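Local coordinates for attaching and effacing protein, pathogenesis factor (Escherichia coli, PDB 4E9L) that acts as an adhesin of the intimin/invasin family, probably helping the bacterium attach to host tissue through a row of immunoglobulin-like domains, at residues A[96-101]-A[109-114]; A[142-147]-A[154-159]; A[193-198]-A[280-285]; A[301-306]-A[314-319]; A[306-311]-A[366-371]. One frame throughout, in Å; residues are numbered along the deposited sequence.

Interaction 1: residues A[96-101]-A[109-114]; sequences ITLNPD and VTAIWT
Leu-98 and Ala-111 form a non-hydrogen-bonded antiparallel pair, with both side chains on the same face of the sheet. Leu-98 leans across with one branch, and its CD2 comes within 3.9 Å of Ala-111 CB. Its CB meets Val-109 CG2 at 4.0 Å. Ile-96 is on this face too. It has CG1 anti to the backbone N (chi1 -179°), and its CD1 reaches Ala-111 CB at 4.3 Å. The small alanine methyl is thus touched by two larger side chains of the partner strand. Strands 165-173 and 183-187 cover Ile-96 and Leu-98.

The opposite face carries Thr-97, Asn-99, Thr-110 and Ile-112. Ile-112 lays its CD1 beside Asn-99 CB, at 3.9 Å. Thr-110 OG1 is hydrogen-bonded to Gln-157 OE1 of the next strand. At the turn end, Val-109 CG2 also packs against backbone oxygen, 3.5 Å from Asn-99 O. Pro-100, which follows a cis peptide bond, ends the strand there.

Two pairs of backbone bonds hold the strands in register. Thr-97 and Ile-112 exchange one pair, with Ile-112 N to Thr-97 O at 2.7 Å. Asn-99 and Thr-110 exchange the other. The result is a beta hairpin at the edge of a four-stranded antiparallel sheet, one side of an immunoglobulin-like beta sandwich.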
# COMPACT_ATOMS: atom_id res chain seq x y z
N ILE A 96 -38.79 -5.03 -16.50
CA ILE A 96 -38.29 -5.97 -15.51
C ILE A 96 -37.59 -5.22 -14.38
O ILE A 96 -36.81 -4.28 -14.63
CB ILE A 96 -37.42 -7.11 -16.13
CG1 ILE A 96 -36.93 -8.10 -15.03
CG2 ILE A 96 -36.25 -6.54 -16.99
CD1 ILE A 96 -36.45 -9.42 -15.46
N THR A 97 -37.84 -5.68 -13.14
CA THR A 97 -37.24 -5.16 -11.92
C THR A 97 -36.57 -6.30 -11.15
O THR A 97 -37.10 -7.42 -11.11
CB THR A 97 -38.35 -4.44 -11.08
OG1 THR A 97 -38.71 -3.24 -11.77
CG2 THR A 97 -37.93 -4.07 -9.66
N LEU A 98 -35.44 -6.00 -10.51
CA LEU A 98 -34.75 -6.90 -9.58
C LEU A 98 -34.85 -6.32 -8.19
O LEU A 98 -34.57 -5.14 -7.99
CB LEU A 98 -33.26 -7.12 -9.94
CG LEU A 98 -33.01 -7.89 -11.22
CD1 LEU A 98 -31.56 -7.68 -11.68
CD2 LEU A 98 -33.33 -9.40 -11.02
N ASN A 99 -35.24 -7.15 -7.22
CA ASN A 99 -35.39 -6.71 -5.83
C ASN A 99 -34.72 -7.63 -4.82
O ASN A 99 -34.99 -8.83 -4.84
CB ASN A 99 -36.87 -6.53 -5.50
CG ASN A 99 -37.09 -5.73 -4.25
OD1 ASN A 99 -36.51 -4.66 -4.07
ND2 ASN A 99 -37.86 -6.28 -3.32
N PRO A 100 -33.86 -7.10 -3.90
CA PRO A 100 -33.45 -5.68 -3.77
C PRO A 100 -32.25 -5.38 -4.67
O PRO A 100 -31.62 -6.30 -5.21
CB PRO A 100 -33.00 -5.60 -2.30
CG PRO A 100 -32.35 -6.98 -2.07
CD PRO A 100 -33.20 -7.95 -2.88
N ASP A 101 -31.86 -4.11 -4.72
CA ASP A 101 -30.61 -3.74 -5.34
C ASP A 101 -29.55 -4.05 -4.25
O ASP A 101 -29.89 -4.20 -3.07
CB ASP A 101 -30.61 -2.27 -5.78
CG ASP A 101 -29.31 -1.79 -6.41
OD1 ASP A 101 -28.52 -2.66 -6.89
OD2 ASP A 101 -29.06 -0.56 -6.40
N VAL A 109 -32.09 -12.90 -5.08
CA VAL A 109 -32.66 -11.67 -5.63
C VAL A 109 -33.94 -12.05 -6.38
O VAL A 109 -34.01 -13.13 -6.99
CB VAL A 109 -31.63 -10.83 -6.45
CG1 VAL A 109 -31.08 -11.60 -7.65
CG2 VAL A 109 -32.18 -9.47 -6.86
N THR A 110 -34.99 -11.22 -6.28
CA THR A 110 -36.25 -11.56 -6.95
C THR A 110 -36.33 -10.80 -8.27
O THR A 110 -36.04 -9.61 -8.28
CB THR A 110 -37.45 -11.27 -6.05
OG1 THR A 110 -37.27 -11.97 -4.81
CG2 THR A 110 -38.79 -11.69 -6.69
N ALA A 111 -36.76 -11.46 -9.35
CA ALA A 111 -36.98 -10.82 -10.64
C ALA A 111 -38.48 -10.67 -10.80
O ALA A 111 -39.21 -11.64 -10.63
CB ALA A 111 -36.42 -11.68 -11.77
N ILE A 112 -38.94 -9.46 -11.13
CA ILE A 112 -40.34 -9.14 -11.33
C ILE A 112 -40.49 -8.56 -12.73
O ILE A 112 -40.07 -7.44 -13.00
CB ILE A 112 -40.97 -8.20 -10.26
CG1 ILE A 112 -40.59 -8.61 -8.80
CG2 ILE A 112 -42.50 -8.14 -10.45
CD1 ILE A 112 -39.47 -7.71 -8.18
N TRP A 113 -41.08 -9.35 -13.61
CA TRP A 113 -41.29 -8.97 -15.00
C TRP A 113 -42.76 -8.57 -15.18
O TRP A 113 -43.68 -9.34 -14.85
CB TRP A 113 -40.91 -10.17 -15.88
CG TRP A 113 -41.34 -10.13 -17.32
CD1 TRP A 113 -41.41 -9.04 -18.15
CD2 TRP A 113 -41.62 -11.27 -18.13
NE1 TRP A 113 -41.77 -9.43 -19.42
CE2 TRP A 113 -41.90 -10.80 -19.44
CE3 TRP A 113 -41.60 -12.66 -17.90
CZ2 TRP A 113 -42.26 -11.66 -20.48
CZ3 TRP A 113 -41.91 -13.51 -18.95
CH2 TRP A 113 -42.20 -13.01 -20.23
N THR A 114 -42.96 -7.37 -15.70
CA THR A 114 -44.28 -6.81 -15.97
C THR A 114 -44.48 -6.94 -17.47
O THR A 114 -43.77 -6.31 -18.24
CB THR A 114 -44.37 -5.37 -15.46
OG1 THR A 114 -44.05 -5.36 -14.07
CG2 THR A 114 -45.75 -4.75 -15.67

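Interaction 2: residues A[142-147]-A[154-159]; sequences TASGWT and WTAQIS
Trp-146 and Trp-154 meet across a beta hairpin of the immunoglobulin-like sandwich, each reaching the stem of the other. Trp-146 CE3 lies 3.9 Å from Trp-154 CB. In return, Trp-146 CB sits at the edge of the Trp-154 ring, near its plane. The Trp-146 ring also takes Ala-156 CB over one face in a CH-pi contact. That methyl is 4.0 Å from the centroid of the six-membered ring and 23° off its normal, offset toward the rim. Trp-113 of the neighbouring strand meets both indoles, edge-to-face with Trp-146. Trp-154 NE1 is hydrogen-bonded to Val-123 O.

Thr-142 carries the far end of the hairpin. It exchanges two backbone hydrogen bonds with Ser-159, and its OG1 rests 3.6 Å from Ser-159 CB. Thr-147 and Thr-155 pair in the same way near the tryptophans. Between these two ladders the register slips by one residue.

Ser-144 bridges the slip. Its backbone N donates to Gln-157 O. Its OG lies between the backbone N and the carbonyl carbon (chi1 65°), and accepts from Gln-157 N at 2.9 Å. The hydroxyl thus takes a bond that a backbone oxygen would take in a regular ladder, while Ser-144 O itself is buried without a partner. The same OG donates to Gly-145 O. A water, hydrogen-bonded to Thr-147 OG1, also donates to Gly-145 O at 2.8 Å and, by a longer bond of 3.3 Å, to Thr-155 O.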
# COMPACT_ATOMS: atom_id res chain seq x y z
N THR A 142 -28.34 -19.16 -10.47
CA THR A 142 -29.41 -19.94 -11.10
C THR A 142 -30.78 -19.30 -10.85
O THR A 142 -31.02 -18.75 -9.79
CB THR A 142 -29.40 -21.40 -10.58
OG1 THR A 142 -29.66 -21.39 -9.17
CG2 THR A 142 -28.09 -22.15 -10.90
N ALA A 143 -31.68 -19.40 -11.83
CA ALA A 143 -33.02 -18.84 -11.70
C ALA A 143 -34.06 -19.96 -11.63
O ALA A 143 -33.93 -20.99 -12.32
CB ALA A 143 -33.32 -17.92 -12.87
N SER A 144 -35.10 -19.76 -10.83
CA SER A 144 -36.22 -20.69 -10.76
C SER A 144 -37.03 -20.41 -12.04
O SER A 144 -36.74 -19.46 -12.78
CB SER A 144 -37.09 -20.33 -9.56
OG SER A 144 -37.68 -19.05 -9.75
N GLY A 145 -38.11 -21.17 -12.23
CA GLY A 145 -39.06 -20.88 -13.31
C GLY A 145 -39.85 -19.62 -12.97
O GLY A 145 -39.78 -19.11 -11.84
N TRP A 146 -40.57 -19.07 -13.95
CA TRP A 146 -41.39 -17.87 -13.78
C TRP A 146 -42.76 -18.26 -13.24
O TRP A 146 -43.38 -19.17 -13.78
CB TRP A 146 -41.59 -17.18 -15.12
CG TRP A 146 -40.40 -16.46 -15.69
CD1 TRP A 146 -39.65 -16.84 -16.77
CD2 TRP A 146 -39.90 -15.18 -15.29
NE1 TRP A 146 -38.73 -15.86 -17.07
CE2 TRP A 146 -38.84 -14.85 -16.16
CE3 TRP A 146 -40.22 -14.28 -14.25
CZ2 TRP A 146 -38.09 -13.67 -16.02
CZ3 TRP A 146 -39.49 -13.12 -14.12
CH2 TRP A 146 -38.44 -12.82 -15.00
N THR A 147 -43.25 -17.56 -12.19
CA THR A 147 -44.60 -17.79 -11.66
C THR A 147 -45.51 -16.74 -12.29
O THR A 147 -45.24 -15.55 -12.13
CB THR A 147 -44.63 -17.75 -10.13
OG1 THR A 147 -43.97 -18.89 -9.63
CG2 THR A 147 -46.06 -17.67 -9.55
N TRP A 154 -44.93 -11.47 -13.46
CA TRP A 154 -44.30 -12.77 -13.50
C TRP A 154 -43.10 -12.68 -12.57
O TRP A 154 -42.32 -11.72 -12.64
CB TRP A 154 -43.84 -13.06 -14.93
CG TRP A 154 -44.99 -13.19 -15.89
CD1 TRP A 154 -45.74 -12.18 -16.42
CD2 TRP A 154 -45.48 -14.40 -16.45
NE1 TRP A 154 -46.69 -12.70 -17.28
CE2 TRP A 154 -46.52 -14.06 -17.34
CE3 TRP A 154 -45.10 -15.75 -16.33
CZ2 TRP A 154 -47.23 -15.03 -18.07
CZ3 TRP A 154 -45.79 -16.70 -17.06
CH2 TRP A 154 -46.84 -16.34 -17.93
N THR A 155 -42.96 -13.64 -11.65
CA THR A 155 -41.85 -13.55 -10.68
C THR A 155 -40.94 -14.77 -10.74
O THR A 155 -41.42 -15.88 -10.94
CB THR A 155 -42.42 -13.37 -9.24
OG1 THR A 155 -43.34 -14.41 -8.98
CG2 THR A 155 -43.13 -12.04 -9.03
N ALA A 156 -39.61 -14.57 -10.60
CA ALA A 156 -38.63 -15.66 -10.54
C ALA A 156 -37.62 -15.37 -9.45
O ALA A 156 -37.31 -14.20 -9.21
CB ALA A 156 -37.93 -15.86 -11.88
N GLN A 157 -37.13 -16.41 -8.78
CA GLN A 157 -36.14 -16.22 -7.73
C GLN A 157 -34.78 -16.60 -8.27
O GLN A 157 -34.63 -17.67 -8.88
CB GLN A 157 -36.48 -17.09 -6.49
CG GLN A 157 -37.83 -16.76 -5.82
CD GLN A 157 -37.96 -15.33 -5.31
OE1 GLN A 157 -36.98 -14.66 -4.95
NE2 GLN A 157 -39.20 -14.85 -5.24
N ILE A 158 -33.80 -15.71 -8.09
CA ILE A 158 -32.42 -15.99 -8.53
C ILE A 158 -31.55 -16.37 -7.32
O ILE A 158 -31.47 -15.60 -6.37
CB ILE A 158 -31.79 -14.85 -9.39
CG1 ILE A 158 -32.59 -14.62 -10.70
CG2 ILE A 158 -30.31 -15.17 -9.73
CD1 ILE A 158 -32.45 -13.17 -11.29
N SER A 159 -30.92 -17.56 -7.34
CA SER A 159 -29.98 -17.96 -6.28
C SER A 159 -28.63 -17.52 -6.82
O SER A 159 -28.22 -17.97 -7.89
CB SER A 159 -29.98 -19.48 -6.09
OG SER A 159 -31.27 -19.94 -5.73
O HOH W 1 -41.16 -18.75 -9.40

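Interaction 3: residues A[193-198]-A[280-285]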
# COMPACT_ATOMS: atom_id res chain seq x y z
N SER A 193 -13.23 -10.50 4.98
CA SER A 193 -12.53 -11.67 5.49
C SER A 193 -11.08 -11.29 5.78
O SER A 193 -10.32 -11.02 4.83
CB SER A 193 -12.55 -12.80 4.46
OG SER A 193 -11.65 -13.86 4.78
N SER A 194 -10.66 -11.30 7.09
CA SER A 194 -9.28 -11.00 7.49
C SER A 194 -8.33 -12.02 6.87
O SER A 194 -7.20 -11.69 6.54
CB SER A 194 -9.14 -11.04 9.01
OG SER A 194 -10.10 -10.21 9.64
N ASN A 195 -8.79 -13.28 6.70
CA ASN A 195 -7.97 -14.36 6.13
C ASN A 195 -7.62 -14.17 4.66
O ASN A 195 -6.51 -14.50 4.27
CB ASN A 195 -8.64 -15.72 6.33
CG ASN A 195 -8.91 -16.03 7.78
OD1 ASN A 195 -8.03 -16.45 8.53
ND2 ASN A 195 -10.14 -15.77 8.21
N GLN A 196 -8.56 -13.63 3.87
CA GLN A 196 -8.40 -13.40 2.42
C GLN A 196 -7.80 -12.03 2.12
O GLN A 196 -7.31 -11.79 1.01
CB GLN A 196 -9.76 -13.53 1.72
CG GLN A 196 -10.27 -14.98 1.60
CD GLN A 196 -9.38 -15.84 0.74
OE1 GLN A 196 -9.18 -15.60 -0.46
NE2 GLN A 196 -8.81 -16.86 1.35
N SER A 197 -7.87 -11.12 3.09
CA SER A 197 -7.39 -9.76 2.90
C SER A 197 -5.91 -9.68 3.26
O SER A 197 -5.43 -10.44 4.11
CB SER A 197 -8.22 -8.77 3.70
OG SER A 197 -9.58 -8.85 3.31
N LYS A 198 -5.18 -8.76 2.63
CA LYS A 198 -3.74 -8.68 2.84
C LYS A 198 -3.26 -7.26 2.91
O LYS A 198 -3.69 -6.43 2.10
CB LYS A 198 -3.02 -9.42 1.69
CG LYS A 198 -1.53 -9.68 1.93
CD LYS A 198 -0.90 -10.54 0.84
CE LYS A 198 0.60 -10.67 1.01
NZ LYS A 198 1.19 -11.54 -0.04
N ALA A 280 -8.28 -5.67 9.61
CA ALA A 280 -8.77 -5.87 8.24
C ALA A 280 -7.88 -6.83 7.46
O ALA A 280 -8.16 -7.11 6.31
CB ALA A 280 -8.90 -4.53 7.52
N ALA A 281 -6.82 -7.35 8.08
CA ALA A 281 -5.91 -8.28 7.40
C ALA A 281 -5.49 -9.41 8.31
O ALA A 281 -5.61 -9.31 9.53
CB ALA A 281 -4.70 -7.54 6.85
N THR A 282 -4.99 -10.51 7.70
CA THR A 282 -4.55 -11.72 8.41
C THR A 282 -3.47 -11.41 9.42
O THR A 282 -3.57 -11.80 10.58
CB THR A 282 -4.07 -12.79 7.41
OG1 THR A 282 -4.78 -12.68 6.17
CG2 THR A 282 -4.20 -14.19 7.96
N GLU A 283 -2.44 -10.69 8.99
CA GLU A 283 -1.33 -10.36 9.87
C GLU A 283 -0.86 -8.96 9.53
O GLU A 283 -0.99 -8.52 8.39
CB GLU A 283 -0.20 -11.39 9.75
CG GLU A 283 0.36 -11.56 8.35
CD GLU A 283 1.44 -12.61 8.19
OE1 GLU A 283 2.49 -12.51 8.88
OE2 GLU A 283 1.26 -13.52 7.35
N ALA A 284 -0.36 -8.25 10.54
CA ALA A 284 0.11 -6.87 10.36
C ALA A 284 1.33 -6.86 9.45
O ALA A 284 2.12 -7.83 9.47
CB ALA A 284 0.48 -6.29 11.72
N ALA A 285 1.48 -5.82 8.62
CA ALA A 285 2.69 -5.69 7.80
C ALA A 285 3.81 -5.24 8.77
O ALA A 285 3.57 -4.40 9.64
CB ALA A 285 2.50 -4.67 6.71
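Thr-282 and Ser-194 are joined by one short hydrogen bond from a side-chain hydroxyl, with no backbone bond between their segments. Residues 193-198 form a turn with an ST motif, in which Ser-193 OG accepts from Gln-196 N. The turn leads into strand 198-201 of the middle of the three modelled immunoglobulin-like domains. It packs against the irregular part of strand 278-290.

Thr-282 OG1 donates to Ser-194 O over 2.6 Å, tilted 16° from the carbonyl plane. Its first torsion (chi1 -31°) is turned well off a staggered value, which suggests some strain in placing OG1 there. Two more carbonyl oxygens crowd the hydroxyl: Ser-197 O and Asn-195 O each lie 3.1 Å from Thr-282 OG1. Thr-282 N is also near Ser-194 O, but the angle is too poor for a hydrogen bond.

The rest of the contact is packing between small groups. Ala-281 CB lies 4.1 Å from Ser-197 O, and also touches Val-199 and Met-272. Ser-197 CB presses on Ala-280 O at 3.1 Å. This oxygen is buried and has no hydrogen-bond partner in the model.

Ser-197 is itself held through its hydroxyl. Its OG receives a bond from Lys-219 N, and donates at 2.8 Å to Ser-193 O from above the carbonyl plane, 41° out of it.

Interaction 4: residues A[301-306]-A[314-319]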
# COMPACT_ATOMS: atom_id res chain seq x y z
N LEU A 301 34.18 13.74 14.03
CA LEU A 301 35.38 13.12 13.52
C LEU A 301 36.53 13.57 14.40
O LEU A 301 36.73 14.77 14.57
CB LEU A 301 35.65 13.52 12.05
CG LEU A 301 36.93 12.89 11.44
CD1 LEU A 301 36.78 11.34 11.31
CD2 LEU A 301 37.26 13.50 10.10
N VAL A 302 37.27 12.62 14.96
CA VAL A 302 38.47 12.89 15.79
C VAL A 302 39.63 12.02 15.25
O VAL A 302 39.38 11.02 14.59
CB VAL A 302 38.24 12.63 17.32
CG1 VAL A 302 37.14 13.53 17.88
CG2 VAL A 302 37.93 11.16 17.61
N ALA A 303 40.89 12.37 15.60
CA ALA A 303 42.09 11.62 15.26
C ALA A 303 42.77 11.28 16.58
O ALA A 303 42.46 11.93 17.58
CB ALA A 303 43.01 12.48 14.40
N ASP A 304 43.63 10.24 16.63
CA ASP A 304 44.35 9.89 17.87
C ASP A 304 45.58 10.82 18.12
O ASP A 304 46.18 10.78 19.19
CB ASP A 304 44.74 8.39 17.91
CG ASP A 304 45.72 7.92 16.84
OD1 ASP A 304 46.40 8.76 16.24
OD2 ASP A 304 45.88 6.69 16.68
N ASN A 305 45.96 11.62 17.11
CA ASN A 305 47.08 12.56 17.19
C ASN A 305 46.72 13.80 16.36
O ASN A 305 46.50 13.68 15.15
CB ASN A 305 48.34 11.89 16.60
CG ASN A 305 49.65 12.64 16.79
OD1 ASN A 305 49.71 13.76 17.31
ND2 ASN A 305 50.74 12.02 16.38
N LYS A 306 46.67 14.98 17.00
CA LYS A 306 46.38 16.24 16.30
C LYS A 306 47.61 16.84 15.59
O LYS A 306 47.44 17.73 14.76
CB LYS A 306 45.70 17.27 17.22
CG LYS A 306 46.39 17.52 18.56
CD LYS A 306 45.58 18.47 19.45
CE LYS A 306 44.35 17.83 20.05
NZ LYS A 306 43.54 18.82 20.80
N THR A 314 47.69 8.12 11.56
CA THR A 314 46.84 8.45 12.69
C THR A 314 45.51 7.76 12.46
O THR A 314 45.05 7.66 11.32
CB THR A 314 46.77 9.98 12.97
OG1 THR A 314 46.08 10.14 14.21
CG2 THR A 314 46.04 10.79 11.88
N GLU A 315 44.91 7.24 13.53
CA GLU A 315 43.61 6.58 13.48
C GLU A 315 42.51 7.65 13.52
O GLU A 315 42.56 8.55 14.35
CB GLU A 315 43.48 5.66 14.71
CG GLU A 315 42.23 4.82 14.69
CD GLU A 315 41.95 4.09 15.99
OE1 GLU A 315 41.61 4.76 17.00
OE2 GLU A 315 42.04 2.84 16.00
N LEU A 316 41.52 7.54 12.62
CA LEU A 316 40.38 8.45 12.56
C LEU A 316 39.20 7.72 13.17
O LEU A 316 39.02 6.53 12.87
CB LEU A 316 40.03 8.82 11.08
CG LEU A 316 41.11 9.55 10.29
CD1 LEU A 316 40.60 9.92 8.88
CD2 LEU A 316 41.65 10.78 11.06
N THR A 317 38.41 8.40 14.01
CA THR A 317 37.19 7.84 14.61
C THR A 317 36.03 8.72 14.21
O THR A 317 35.97 9.89 14.60
CB THR A 317 37.30 7.62 16.14
OG1 THR A 317 38.39 6.75 16.41
CG2 THR A 317 36.02 6.98 16.73
N PHE A 318 35.13 8.16 13.39
CA PHE A 318 33.98 8.86 12.86
C PHE A 318 32.70 8.33 13.49
O PHE A 318 32.41 7.14 13.36
CB PHE A 318 33.97 8.79 11.32
CG PHE A 318 32.73 9.37 10.67
CD1 PHE A 318 32.38 10.70 10.86
CD2 PHE A 318 31.89 8.56 9.92
CE1 PHE A 318 31.22 11.23 10.29
CE2 PHE A 318 30.71 9.08 9.35
CZ PHE A 318 30.38 10.41 9.56
N THR A 319 31.96 9.20 14.24
CA THR A 319 30.72 8.83 14.93
C THR A 319 29.59 9.45 14.15
O THR A 319 29.55 10.67 14.00
CB THR A 319 30.73 9.29 16.40
OG1 THR A 319 31.79 8.60 17.06
CG2 THR A 319 29.40 9.01 17.12
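Asp-304 and Thr-314 meet at the turn end of a beta hairpin, where their side chains slide past each other in opposite directions. Thr-314 OG1 donates to Asp-304 OD1 over a very short 2.5 Å. The carboxylate also receives Glu-315 N through two weak bonds, to OD1 at 3.4 Å and to OD2 at 3.3 Å. Asp-304 N returns a bond to Glu-315 O. The aspartate CG lies between its own backbone N and carbonyl carbon (chi1 64°), which turns it toward strand 313-319. The side chain of Glu-315 crosses that of Asp-304 at about a right angle. Its OE1 is 4.7 Å from Asp-304 OD2. The two like charges probably repel mildly, while the donors around Asp-304 would favour its charged form.

Beyond this polar end the hairpin is zipped by backbone bonds between Val-302 and Thr-317, one in each direction. On the face turned to the interior, Leu-301 crosses Phe-318 at about a right angle and sets CD1 3.8 Å from Phe-318 CB. Ala-303 CB meets Leu-316 CD2. Leu-391 and Leu-393 of strand 391-395 lie over this face, and Val-377 and Pro-379 touch Leu-301. Asn-305 OD1 accepts a hydrogen bond from Thr-307 N at the start of the connecting loop.

On the outer face Val-302 and Thr-317 lie side by side, pointing the same way, with Val-302 CG2 3.9 Å from Thr-317 CB.

Interaction 5: residues A[306-311]-A[366-371]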
# COMPACT_ATOMS: atom_id res chain seq x y z
N LYS A 306 46.67 14.98 17.00
CA LYS A 306 46.38 16.24 16.30
C LYS A 306 47.61 16.84 15.59
O LYS A 306 47.44 17.73 14.76
CB LYS A 306 45.70 17.27 17.22
CG LYS A 306 46.39 17.52 18.56
CD LYS A 306 45.58 18.47 19.45
CE LYS A 306 44.35 17.83 20.05
NZ LYS A 306 43.54 18.82 20.80
N THR A 307 48.82 16.35 15.92
CA THR A 307 50.07 16.84 15.31
C THR A 307 50.90 15.67 14.75
O THR A 307 52.03 15.45 15.21
CB THR A 307 50.90 17.71 16.30
OG1 THR A 307 51.40 16.86 17.34
CG2 THR A 307 50.10 18.89 16.88
N PRO A 308 50.39 14.90 13.76
CA PRO A 308 51.17 13.76 13.26
C PRO A 308 52.29 14.23 12.35
O PRO A 308 52.21 15.32 11.80
CB PRO A 308 50.14 12.93 12.48
CG PRO A 308 49.16 13.97 11.99
CD PRO A 308 49.11 15.04 13.04
N THR A 309 53.32 13.43 12.24
CA THR A 309 54.46 13.76 11.38
C THR A 309 54.11 13.35 9.96
O THR A 309 53.32 12.41 9.77
CB THR A 309 55.73 13.06 11.94
OG1 THR A 309 56.01 13.62 13.22
CG2 THR A 309 56.96 13.23 11.04
N VAL A 310 54.68 14.05 8.96
CA VAL A 310 54.56 13.72 7.54
C VAL A 310 54.84 12.23 7.33
O VAL A 310 55.72 11.66 8.00
CB VAL A 310 55.49 14.59 6.62
CG1 VAL A 310 54.98 16.02 6.51
CG2 VAL A 310 56.96 14.56 7.08
N LYS A 311 54.07 11.60 6.46
CA LYS A 311 54.19 10.19 6.07
C LYS A 311 54.00 9.14 7.19
O LYS A 311 54.35 7.97 6.98
CB LYS A 311 55.47 9.93 5.23
CG LYS A 311 55.49 10.65 3.87
CD LYS A 311 54.28 10.27 2.96
CE LYS A 311 54.19 8.80 2.60
NZ LYS A 311 52.89 8.45 1.96
N LEU A 366 44.55 6.95 8.68
CA LEU A 366 44.94 8.03 7.80
C LEU A 366 46.45 7.99 7.67
O LEU A 366 47.13 8.11 8.68
CB LEU A 366 44.51 9.41 8.39
CG LEU A 366 44.94 10.66 7.59
CD1 LEU A 366 44.28 10.67 6.20
CD2 LEU A 366 44.64 11.95 8.38
N THR A 367 46.95 7.92 6.44
CA THR A 367 48.38 8.01 6.17
C THR A 367 48.61 9.46 5.74
O THR A 367 47.99 9.95 4.78
CB THR A 367 48.86 7.04 5.08
OG1 THR A 367 48.55 5.71 5.48
CG2 THR A 367 50.40 7.14 4.85
N LEU A 368 49.48 10.14 6.46
CA LEU A 368 49.75 11.53 6.14
C LEU A 368 50.56 11.64 4.85
O LEU A 368 51.21 10.69 4.44
CB LEU A 368 50.45 12.23 7.34
CG LEU A 368 49.56 12.64 8.52
CD1 LEU A 368 48.37 13.51 8.08
CD2 LEU A 368 49.08 11.41 9.35
N GLY A 369 50.47 12.78 4.19
CA GLY A 369 51.17 13.03 2.95
C GLY A 369 52.59 13.50 3.17
O GLY A 369 53.11 13.42 4.29
N SER A 370 53.25 13.97 2.10
CA SER A 370 54.66 14.43 2.19
C SER A 370 54.80 15.88 2.65
O SER A 370 55.87 16.26 3.12
CB SER A 370 55.39 14.21 0.87
OG SER A 370 54.65 14.78 -0.19
N ALA A 371 53.73 16.69 2.51
CA ALA A 371 53.75 18.10 2.89
C ALA A 371 53.32 18.35 4.33
O ALA A 371 52.35 17.75 4.82
CB ALA A 371 52.91 18.94 1.93
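Pro-308 and Leu-368 make the tight apolar part of this contact. Their side chains cross at about a right angle, and Leu-368 CD2 sits 3.6 Å from Pro-308 CB, with Pro-308 CG almost as near. Leu-368 also touches Thr-314 and Val-395, so the pair belongs to the end of the domain core.

Next to it, Val-310 packs against backbone oxygens. Its CB is 3.5 Å from Gly-369 O, and its CG1 is 3.5 Å from Ser-370 O. CG1 also approaches Ala-371 O. The hydrogen bond across the contact runs from Lys-311 N to Gly-369 O at 3.0 Å. It is bent, with an angle of 138° at the hydrogen.

The solvent side belongs to Lys-311, an exposed residue with left-handed backbone angles. Its aliphatic chain, bent at chi2 and chi3, still lies close over the backbone of 368-370, with CD 3.4 Å from Leu-368 O. NZ passes Thr-367 CG2 at 4.0 Å and goes beyond the two segments to a salt bridge with Glu-347 OE2. Ser-370 OG accepts a hydrogen bond from Glu-347 N, so both segments hold the same residue.

Leu-368 O is buried with no hydrogen-bond partner in the model. It receives a CA-H...O contact from Lys-311 CA, and Lys-311 NZ lies 3.7 Å away. The positive charge of the lysine probably offsets part of the cost of burying this carbonyl.

The five contacts follow the elongated chain through three successive immunoglobulin-like domains. Interactions 1 and 2 come first and lie in one domain, with centres about 10 Å apart. Their strands 108-114 and 153-159 are neighbours in one sheet. Interaction 3 lies in the next domain, about 35 Å from interaction 1 between centres, and touches none of the others. Interactions 4 and 5 lie in the last domain, about 13 Å apart between centres. They share Lys-306, their segments alternate along the chain, and strands 313-319 and 361-367 run side by side. Interactions 1 and 4 mark equivalent first hairpins, yet their centres are about 83 Å apart. Repeated sandwiches in a row fit an extended adhesin.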